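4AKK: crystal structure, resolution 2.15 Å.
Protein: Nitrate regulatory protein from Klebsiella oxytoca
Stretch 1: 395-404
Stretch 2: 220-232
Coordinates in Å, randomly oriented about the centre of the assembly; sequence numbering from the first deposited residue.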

# COMPACT_ATOMS: atom_id res chain seq x y z
N MET A 395 -15.76 -12.49 -15.22
CA MET A 395 -15.69 -12.47 -13.76
C MET A 395 -15.11 -11.15 -13.25
O MET A 395 -15.49 -10.67 -12.19
CB MET A 395 -14.89 -13.66 -13.21
CG MET A 395 -15.73 -14.88 -12.83
SD MET A 395 -14.75 -16.33 -12.34
CE MET A 395 -14.19 -16.85 -13.95
N ALA A 396 -14.20 -10.56 -14.02
CA ALA A 396 -13.53 -9.33 -13.63
C ALA A 396 -14.48 -8.13 -13.64
O ALA A 396 -14.42 -7.29 -12.76
CB ALA A 396 -12.34 -9.06 -14.52
N MET A 397 -15.34 -8.06 -14.66
CA MET A 397 -16.38 -7.05 -14.76
C MET A 397 -17.36 -7.21 -13.60
O MET A 397 -17.66 -6.25 -12.89
CB MET A 397 -17.16 -7.16 -16.09
CG MET A 397 -16.35 -6.87 -17.37
SD MET A 397 -17.32 -6.83 -18.91
CE MET A 397 -17.73 -8.56 -19.14
N ASP A 398 -17.85 -8.43 -13.42
CA ASP A 398 -18.88 -8.70 -12.43
C ASP A 398 -18.38 -8.47 -11.01
O ASP A 398 -19.13 -8.05 -10.15
CB ASP A 398 -19.41 -10.13 -12.58
CG ASP A 398 -20.19 -10.34 -13.88
OD1 ASP A 398 -20.32 -9.38 -14.67
OD2 ASP A 398 -20.67 -11.47 -14.11
N LYS A 399 -17.10 -8.73 -10.78
CA LYS A 399 -16.53 -8.57 -9.45
C LYS A 399 -15.79 -7.24 -9.28
O LYS A 399 -15.27 -6.96 -8.21
CB LYS A 399 -15.58 -9.73 -9.13
CG LYS A 399 -16.30 -11.04 -8.85
CD LYS A 399 -17.05 -10.95 -7.53
CE LYS A 399 -18.00 -12.11 -7.34
NZ LYS A 399 -18.74 -11.99 -6.05
N ASN A 400 -15.76 -6.44 -10.35
CA ASN A 400 -15.04 -5.16 -10.31
C ASN A 400 -13.57 -5.35 -9.91
O ASN A 400 -13.04 -4.61 -9.08
CB ASN A 400 -15.71 -4.20 -9.34
CG ASN A 400 -17.18 -3.96 -9.66
OD1 ASN A 400 -17.56 -3.77 -10.82
ND2 ASN A 400 -18.02 -3.98 -8.64
N GLN A 401 -12.93 -6.36 -10.48
CA GLN A 401 -11.51 -6.59 -10.26
C GLN A 401 -10.79 -6.69 -11.61
O GLN A 401 -11.44 -6.88 -12.64
CB GLN A 401 -11.29 -7.86 -9.44
CG GLN A 401 -11.99 -7.86 -8.08
CD GLN A 401 -11.67 -9.09 -7.25
OE1 GLN A 401 -10.61 -9.70 -7.41
NE2 GLN A 401 -12.58 -9.45 -6.36
N ARG A 402 -9.47 -6.55 -11.59
CA ARG A 402 -8.69 -6.70 -12.81
C ARG A 402 -8.65 -8.18 -13.16
O ARG A 402 -8.84 -9.02 -12.28
CB ARG A 402 -7.28 -6.15 -12.63
CG ARG A 402 -7.20 -4.72 -12.08
CD ARG A 402 -5.73 -4.35 -11.83
NE ARG A 402 -4.97 -4.38 -13.08
CZ ARG A 402 -3.67 -4.64 -13.17
NH1 ARG A 402 -2.95 -4.92 -12.08
NH2 ARG A 402 -3.09 -4.64 -14.36
N MET A 403 -8.44 -8.50 -14.43
CA MET A 403 -8.32 -9.89 -14.87
C MET A 403 -7.19 -10.63 -14.12
O MET A 403 -7.33 -11.80 -13.79
CB MET A 403 -8.09 -9.98 -16.39
CG MET A 403 -9.34 -9.76 -17.30
SD MET A 403 -9.06 -10.07 -19.08
CE MET A 403 -8.81 -11.84 -19.08
N VAL A 404 -6.08 -9.95 -13.85
CA VAL A 404 -4.98 -10.62 -13.16
C VAL A 404 -5.35 -10.97 -11.72
O VAL A 404 -4.89 -11.98 -11.19
CB VAL A 404 -3.65 -9.83 -13.22
CG1 VAL A 404 -3.77 -8.47 -12.53
CG2 VAL A 404 -2.51 -10.67 -12.63
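Stretch 2 (220-232) RQQLVDRIDGQQP

Where one helix ends and the next begins, the turn between them can offer a docking surface for a third helix, and residues 220-232 illustrate the principle. They form a helix, kinked at P232, that packs against the bend of residues 395-404, where a helix closes in a Schellman motif at N400, with positive phi, and a new one starts after the N-cap residue R402. Contact recurs at intervals of three or four residues, as expected when one helical face is used. Q221 begins it: its CB points sideways, but t and p rotamers bring the amide round, so that NE2 makes a weak hydrogen bond to SD of M403 (3.6 Å) and a stronger one to OD1 of D225 (3.0 Å). One turn on, V224 points toward the bend and places CG1 3.7 Å from the same SD. The carbonyl O of D225 accepts from a water (3.0 Å) that in turn accepts from NE of R402 (2.6 Å), bridging the two stretches. D228 sits at the centre, its CB 4.0 Å from CA of R402 and its OD2 3.7 Å from N of M403 and 4.3 Å from CB of A396. Finally, Q231 lies beside N400, their CA atoms 6.7 Å apart. Moving up the helix thus means moving back along the bend, from M403 to N400.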

# COMPACT_ATOMS: atom_id res chain seq x y z
N ARG A 220 -6.13 -5.88 -27.48
CA ARG A 220 -7.29 -6.18 -26.67
C ARG A 220 -6.97 -6.31 -25.16
O ARG A 220 -7.75 -5.86 -24.32
CB ARG A 220 -7.99 -7.44 -27.19
CG ARG A 220 -9.13 -7.89 -26.28
CD ARG A 220 -9.89 -9.08 -26.85
NE ARG A 220 -9.15 -10.33 -26.71
CZ ARG A 220 -9.64 -11.52 -27.02
NH1 ARG A 220 -10.87 -11.63 -27.51
NH2 ARG A 220 -8.90 -12.61 -26.86
N GLN A 221 -5.84 -6.93 -24.82
CA GLN A 221 -5.51 -7.06 -23.39
C GLN A 221 -5.19 -5.68 -22.81
O GLN A 221 -5.66 -5.33 -21.73
CB GLN A 221 -4.35 -8.06 -23.16
CG GLN A 221 -4.13 -8.43 -21.69
CD GLN A 221 -5.31 -9.18 -21.06
OE1 GLN A 221 -5.72 -10.25 -21.53
NE2 GLN A 221 -5.84 -8.63 -19.98
N GLN A 222 -4.42 -4.88 -23.55
CA GLN A 222 -4.09 -3.53 -23.12
C GLN A 222 -5.35 -2.69 -22.94
O GLN A 222 -5.45 -1.87 -22.02
CB GLN A 222 -3.16 -2.86 -24.13
CG GLN A 222 -1.79 -3.52 -24.27
CD GLN A 222 -0.92 -2.81 -25.30
OE1 GLN A 222 -1.28 -1.74 -25.79
NE2 GLN A 222 0.22 -3.40 -25.63
N LEU A 223 -6.33 -2.88 -23.82
CA LEU A 223 -7.55 -2.10 -23.75
C LEU A 223 -8.31 -2.51 -22.49
O LEU A 223 -8.67 -1.67 -21.66
CB LEU A 223 -8.42 -2.32 -24.99
CG LEU A 223 -9.82 -1.69 -24.96
CD1 LEU A 223 -9.72 -0.16 -24.87
CD2 LEU A 223 -10.59 -2.12 -26.20
N VAL A 224 -8.55 -3.80 -22.36
CA VAL A 224 -9.18 -4.34 -21.18
C VAL A 224 -8.49 -3.85 -19.90
O VAL A 224 -9.16 -3.53 -18.92
CB VAL A 224 -9.13 -5.89 -21.22
CG1 VAL A 224 -9.44 -6.48 -19.85
CG2 VAL A 224 -10.10 -6.41 -22.29
N ASP A 225 -7.16 -3.81 -19.91
CA ASP A 225 -6.42 -3.43 -18.71
C ASP A 225 -6.67 -1.96 -18.37
O ASP A 225 -6.71 -1.59 -17.20
CB ASP A 225 -4.91 -3.67 -18.89
CG ASP A 225 -4.54 -5.16 -19.04
OD1 ASP A 225 -5.29 -6.05 -18.57
OD2 ASP A 225 -3.47 -5.42 -19.65
N ARG A 226 -6.81 -1.12 -19.39
CA ARG A 226 -7.09 0.30 -19.18
C ARG A 226 -8.48 0.47 -18.62
O ARG A 226 -8.72 1.32 -17.76
CB ARG A 226 -6.95 1.08 -20.49
CG ARG A 226 -5.56 1.05 -21.11
CD ARG A 226 -4.51 1.16 -20.03
NE ARG A 226 -3.14 1.23 -20.55
CZ ARG A 226 -2.41 0.17 -20.89
NH1 ARG A 226 -2.92 -1.05 -20.83
NH2 ARG A 226 -1.17 0.35 -21.32
N ILE A 227 -9.41 -0.37 -19.07
CA ILE A 227 -10.79 -0.27 -18.60
C ILE A 227 -10.94 -0.76 -17.15
O ILE A 227 -11.54 -0.08 -16.33
CB ILE A 227 -11.77 -1.02 -19.53
CG1 ILE A 227 -11.80 -0.33 -20.90
CG2 ILE A 227 -13.17 -1.08 -18.89
CD1 ILE A 227 -12.20 -1.26 -22.06
N ASP A 228 -10.40 -1.93 -16.85
CA ASP A 228 -10.44 -2.44 -15.48
C ASP A 228 -9.69 -1.54 -14.51
O ASP A 228 -10.08 -1.39 -13.36
CB ASP A 228 -9.84 -3.85 -15.42
CG ASP A 228 -10.68 -4.87 -16.17
OD1 ASP A 228 -11.89 -4.62 -16.37
OD2 ASP A 228 -10.11 -5.92 -16.54
N GLY A 229 -8.60 -0.93 -14.97
CA GLY A 229 -7.80 -0.06 -14.12
C GLY A 229 -8.56 1.15 -13.61
O GLY A 229 -8.27 1.68 -12.53
N GLN A 230 -9.52 1.61 -14.40
CA GLN A 230 -10.35 2.74 -14.02
C GLN A 230 -11.14 2.48 -12.74
O GLN A 230 -11.32 3.39 -11.92
CB GLN A 230 -11.31 3.10 -15.17
CG GLN A 230 -10.59 3.67 -16.38
CD GLN A 230 -11.44 3.62 -17.63
OE1 GLN A 230 -12.65 3.81 -17.58
NE2 GLN A 230 -10.80 3.38 -18.77
N GLN A 231 -11.60 1.24 -12.56
CA GLN A 231 -12.44 0.89 -11.42
C GLN A 231 -11.87 1.30 -10.07
O GLN A 231 -12.51 2.05 -9.33
CB GLN A 231 -12.76 -0.62 -11.41
CG GLN A 231 -13.96 -1.02 -12.24
CD GLN A 231 -15.29 -0.68 -11.58
OE1 GLN A 231 -15.25 -0.31 -10.30
NE2 GLN A 231 -16.34 -0.75 -12.22
N PRO A 232 -10.67 0.80 -9.71
CA PRO A 232 -10.10 1.21 -8.42
C PRO A 232 -9.84 2.72 -8.34
O PRO A 232 -9.90 3.28 -7.25
CB PRO A 232 -8.78 0.41 -8.35
CG PRO A 232 -8.52 -0.02 -9.79
CD PRO A 232 -9.90 -0.29 -10.32
O HOH W 1 -5.66 -3.80 -15.49